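Mirolysin (Tannerella forsythia, PDB 7OD0) is probably a zinc-dependent metallopeptidase of the pappalysin family, which cleaves peptide bonds in protein substrates. Local coordinates at residues G203-C208 with Y229-Y234. Residues are numbered along the deposited sequence; the frame is centred on the assembly and turned at random. Where two conformers were deposited one is given.
Sequences GYNEGC and YMDYTY. With V7Q (2,1,3-benzothiadiazol-4-ylmethanamine), chain G; EDO (1,2-ethanediol), chain H; ACT (acetate ion), chain I.
N205 and D231 are joined where two irregular loop segments, 203-208 and 229-234, run side by side in roughly the same direction, with Y234 N bonding to G207 O at 2.8 Å. Both follow the HExxH helix 166-175. Segment 229-234 carries M230, whose side chain packs on H174, consistent with the Met-turn beneath the zinc site of metzincin peptidases. N205 bonds to both oxygens of D231: N205 N reaches OD1 at 2.8 Å, nearly straight (170°), while N205 ND2 meets the syn lone pair of OD2 at 2.9 Å. OD1 takes N205 N on its syn side and Y232 N on its anti side, both from the same face of the carboxylate. Q201 NE2 adds a bond to OD2. The Y232 ring turns its edge to the face of Y204 (planes 61° apart), with CD2 3.7 Å from Y204 CG; one face of Y232 is met by the benzothiadiazole of V7Q, with N2 offset toward the rim, and its hydroxyl bonds to acetate. The Y232 side chain lies about 4 Å from the zinc ion at its nearest atoms. A water bridges G207 N and Y232 O. At the other end, C208 is disulfide-bonded to C237, and the Y234 ring face receives G207 CA 3.3 Å from the centroid, 1° off the normal.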
ATOM      1  N   GLY A 203      -2.795  21.246  -0.749  1.00  9.95           N
ATOM      2  CA  GLY A 203      -3.825  20.203  -0.671  1.00 10.67           C
ATOM      3  C   GLY A 203      -3.418  19.010  -1.489  1.00 10.78           C
ATOM      4  O   GLY A 203      -2.325  19.043  -2.069  1.00 10.90           O
ATOM      5  N   TYR A 204      -4.278  18.001  -1.540  1.00 11.49           N
ATOM      6  CA  TYR A 204      -4.064  16.782  -2.357  1.00 11.99           C
ATOM      7  C   TYR A 204      -4.247  17.143  -3.827  1.00 12.54           C
ATOM      8  O   TYR A 204      -4.955  18.102  -4.146  1.00 11.77           O
ATOM      9  CB  TYR A 204      -4.992  15.639  -1.950  1.00 11.82           C
ATOM     10  CG  TYR A 204      -6.473  15.892  -2.034  1.00 12.55           C
ATOM     11  CD1 TYR A 204      -7.149  15.813  -3.237  1.00 12.96           C
ATOM     12  CD2 TYR A 204      -7.227  16.109  -0.891  1.00 13.19           C
ATOM     13  CE1 TYR A 204      -8.525  16.000  -3.313  1.00 13.41           C
ATOM     14  CE2 TYR A 204      -8.605  16.281  -0.942  1.00 13.57           C
ATOM     15  CZ  TYR A 204      -9.257  16.231  -2.162  1.00 13.93           C
ATOM     16  OH  TYR A 204     -10.614  16.391  -2.225  1.00 15.76           O
ATOM     17  N   ASN A 205      -3.627  16.357  -4.695  1.00 13.09           N
ATOM     18  CA  ASN A 205      -3.874  16.420  -6.152  1.00 13.26           C
ATOM     19  C   ASN A 205      -4.759  15.233  -6.503  1.00 13.40           C
ATOM     20  O   ASN A 205      -4.627  14.178  -5.883  1.00 13.51           O
ATOM     21  CB  ASN A 205      -2.559  16.472  -6.930  1.00 12.77           C
ATOM     22  CG  ASN A 205      -1.858  17.779  -6.668  1.00 13.07           C
ATOM     23  OD1 ASN A 205      -2.311  18.801  -7.149  1.00 13.57           O
ATOM     24  ND2 ASN A 205      -0.792  17.768  -5.877  1.00 13.04           N
ATOM     25  N   GLU A 206      -5.625  15.421  -7.482  1.00 14.46           N
ATOM     26  CA  GLU A 206      -6.454  14.353  -8.077  1.00 14.99           C
ATOM     27  C   GLU A 206      -6.214  14.384  -9.588  1.00 14.15           C
ATOM     28  O   GLU A 206      -5.620  15.372 -10.071  1.00 12.76           O
ATOM     29  CB  GLU A 206      -7.908  14.577  -7.679  1.00 17.62           C
ATOM     30  CG  GLU A 206      -8.515  15.844  -8.250  1.00 19.45           C
ATOM     31  CD  GLU A 206      -9.905  16.121  -7.709  1.00 22.38           C
ATOM     32  OE1 GLU A 206     -10.212  15.622  -6.615  1.00 22.60           O
ATOM     33  OE2 GLU A 206     -10.672  16.836  -8.379  1.00 23.72           O
ATOM     34  N   GLY A 207      -6.641  13.334 -10.285  1.00 13.54           N
ATOM     35  CA  GLY A 207      -6.463  13.209 -11.735  1.00 13.21           C
ATOM     36  C   GLY A 207      -4.997  13.126 -12.076  1.00 13.29           C
ATOM     37  O   GLY A 207      -4.254  12.407 -11.374  1.00 11.45           O
ATOM     38  N   CYS A 208      -4.582  13.851 -13.114  0.50 14.00           N
ATOM     39  CA  CYS A 208      -3.195  13.857 -13.644  0.50 14.89           C
ATOM     40  C   CYS A 208      -2.759  15.281 -13.960  0.50 14.31           C
ATOM     41  O   CYS A 208      -2.858  15.697 -15.104  0.50 14.10           O
ATOM     42  CB  CYS A 208      -3.113  13.050 -14.935  0.50 16.06           C
ATOM     43  SG  CYS A 208      -3.179  11.253 -14.711  0.50 18.52           S
ATOM     44  N   TYR A 229       3.537   8.498  -4.646  1.00  7.52           N
ATOM     45  CA  TYR A 229       2.506   7.475  -4.350  1.00  7.51           C
ATOM     46  C   TYR A 229       1.539   7.944  -3.261  1.00  7.39           C
ATOM     47  O   TYR A 229       0.389   7.478  -3.279  1.00  6.75           O
ATOM     48  CB  TYR A 229       3.136   6.140  -3.953  1.00  7.63           C
ATOM     49  CG  TYR A 229       3.958   5.545  -5.057  1.00  7.60           C
ATOM     50  CD1 TYR A 229       3.395   5.315  -6.298  1.00  7.75           C
ATOM     51  CD2 TYR A 229       5.294   5.237  -4.866  1.00  7.84           C
ATOM     52  CE1 TYR A 229       4.130   4.760  -7.324  1.00  8.01           C
ATOM     53  CE2 TYR A 229       6.052   4.700  -5.889  1.00  8.03           C
ATOM     54  CZ  TYR A 229       5.476   4.490  -7.128  1.00  8.49           C
ATOM     55  OH  TYR A 229       6.197   3.962  -8.158  1.00  9.37           O
ATOM     56  N   MET A 230       1.982   8.828  -2.362  1.00  7.50           N
ATOM     57  CA  MET A 230       1.198   9.254  -1.181  1.00  7.80           C
ATOM     58  C   MET A 230       0.363  10.515  -1.497  1.00  7.85           C
ATOM     59  O   MET A 230      -0.128  11.143  -0.560  1.00  7.30           O
ATOM     60  CB  MET A 230       2.142   9.502   0.004  1.00  7.87           C
ATOM     61  CG  MET A 230       2.965   8.303   0.359  1.00  7.88           C
ATOM     62  SD  MET A 230       2.033   6.744   0.431  1.00  8.24           S
ATOM     63  CE  MET A 230       0.851   7.116   1.721  1.00  7.96           C
ATOM     64  N   ASP A 231       0.180  10.860  -2.773  1.00  7.92           N
ATOM     65  CA  ASP A 231      -0.824  11.874  -3.179  1.00  8.36           C
ATOM     66  C   ASP A 231      -2.098  11.125  -3.586  1.00  8.21           C
ATOM     67  O   ASP A 231      -2.160   9.882  -3.399  1.00  7.63           O
ATOM     68  CB  ASP A 231      -0.275  12.817  -4.249  1.00  8.67           C
ATOM     69  CG  ASP A 231      -0.903  14.201  -4.171  1.00  9.13           C
ATOM     70  OD1 ASP A 231      -2.008  14.314  -3.591  1.00  9.77           O
ATOM     71  OD2 ASP A 231      -0.316  15.141  -4.727  1.00  9.46           O
ATOM     72  N   TYR A 232      -3.100  11.841  -4.088  1.00  8.21           N
ATOM     73  CA  TYR A 232      -4.399  11.226  -4.456  1.00  8.93           C
ATOM     74  C   TYR A 232      -4.578  11.219  -5.985  1.00  8.60           C
ATOM     75  O   TYR A 232      -5.725  11.174  -6.481  1.00  8.02           O
ATOM     76  CB  TYR A 232      -5.511  11.979  -3.735  1.00  9.00           C
ATOM     77  CG  TYR A 232      -5.879  11.493  -2.361  1.00  9.77           C
ATOM     78  CD1 TYR A 232      -5.482  10.262  -1.862  1.00 10.32           C
ATOM     79  CD2 TYR A 232      -6.755  12.248  -1.592  1.00 10.01           C
ATOM     80  CE1 TYR A 232      -5.918   9.815  -0.624  1.00 10.27           C
ATOM     81  CE2 TYR A 232      -7.159  11.836  -0.335  1.00 10.26           C
ATOM     82  CZ  TYR A 232      -6.754  10.607   0.141  1.00 10.37           C
ATOM     83  OH  TYR A 232      -7.191  10.179   1.363  1.00 10.15           O
ATOM     84  N   THR A 233      -3.479  11.215  -6.728  1.00  8.80           N
ATOM     85  CA  THR A 233      -3.526  11.316  -8.211  1.00  8.85           C
ATOM     86  C   THR A 233      -3.842   9.946  -8.813  1.00  8.68           C
ATOM     87  O   THR A 233      -3.806   8.953  -8.110  1.00  7.99           O
ATOM     88  CB  THR A 233      -2.223  11.912  -8.760  1.00  9.29           C
ATOM     89  OG1 THR A 233      -1.129  11.258  -8.131  1.00  9.14           O
ATOM     90  CG2 THR A 233      -2.112  13.399  -8.492  1.00  9.41           C
ATOM     91  N   TYR A 234      -4.209   9.940 -10.088  1.00  9.18           N
ATOM     92  CA  TYR A 234      -4.493   8.734 -10.896  1.00  9.58           C
ATOM     93  C   TYR A 234      -3.272   7.811 -10.874  1.00  9.70           C
ATOM     94  O   TYR A 234      -2.118   8.319 -10.865  1.00  8.90           O
ATOM     95  CB  TYR A 234      -4.824   9.159 -12.317  1.00 10.29           C
ATOM     96  CG  TYR A 234      -6.185   9.775 -12.541  1.00 10.84           C
ATOM     97  CD1 TYR A 234      -7.181   9.744 -11.585  1.00 11.62           C
ATOM     98  CD2 TYR A 234      -6.489  10.335 -13.766  1.00 11.22           C
ATOM     99  CE1 TYR A 234      -8.448  10.265 -11.837  1.00 11.82           C
ATOM    100  CE2 TYR A 234      -7.741  10.848 -14.042  1.00 11.60           C
ATOM    101  CZ  TYR A 234      -8.719  10.819 -13.075  1.00 11.90           C
ATOM    102  OH  TYR A 234      -9.932  11.355 -13.380  1.00 13.02           O
TER
HETATM  103  N1  V7Q G 401      -4.016   7.345  -5.692  0.90 23.66           N
HETATM  104  C1  V7Q G 401      -3.901   6.549  -4.452  0.90 23.36           C
HETATM  105  C2  V7Q G 401      -5.144   6.518  -3.593  0.90 22.01           C
HETATM  106  C3  V7Q G 401      -5.301   5.562  -2.587  0.90 22.62           C
HETATM  107  C4  V7Q G 401      -6.412   5.533  -1.760  0.90 20.68           C
HETATM  108  C5  V7Q G 401      -7.432   6.425  -1.895  0.90 22.09           C
HETATM  109  C6  V7Q G 401      -7.318   7.406  -2.906  0.90 22.94           C
HETATM  110  N2  V7Q G 401      -8.221   8.365  -3.202  0.90 22.59           N
HETATM  111  S1  V7Q G 401      -7.690   9.041  -4.570  0.90 27.73           S
HETATM  112  N3  V7Q G 401      -6.206   8.417  -4.679  0.90 23.82           N
HETATM  113  C7  V7Q G 401      -6.161   7.441  -3.753  0.90 23.52           C
HETATM  114  C1  EDO H 402      10.207   4.655  -6.953  1.00 14.52           C
HETATM  115  O1  EDO H 402      10.754   5.420  -5.943  1.00 13.73           O
HETATM  116  C2  EDO H 402       9.451   3.512  -6.569  1.00 14.26           C
HETATM  117  O2  EDO H 402       8.853   2.964  -7.705  1.00 14.15           O
HETATM  118  C   ACT I 403      -6.324   6.714   2.591  1.00  9.38           C
HETATM  119  O   ACT I 403      -6.051   7.856   2.217  1.00  8.14           O
HETATM  120  OXT ACT I 403      -6.075   5.711   1.919  1.00 10.31           O
HETATM  121  CH3 ACT I 403      -6.953   6.517   3.983  1.00  9.65           C
HETATM  122  O   HOH W   1      -7.316  11.460  -8.557  1.00 12.90           O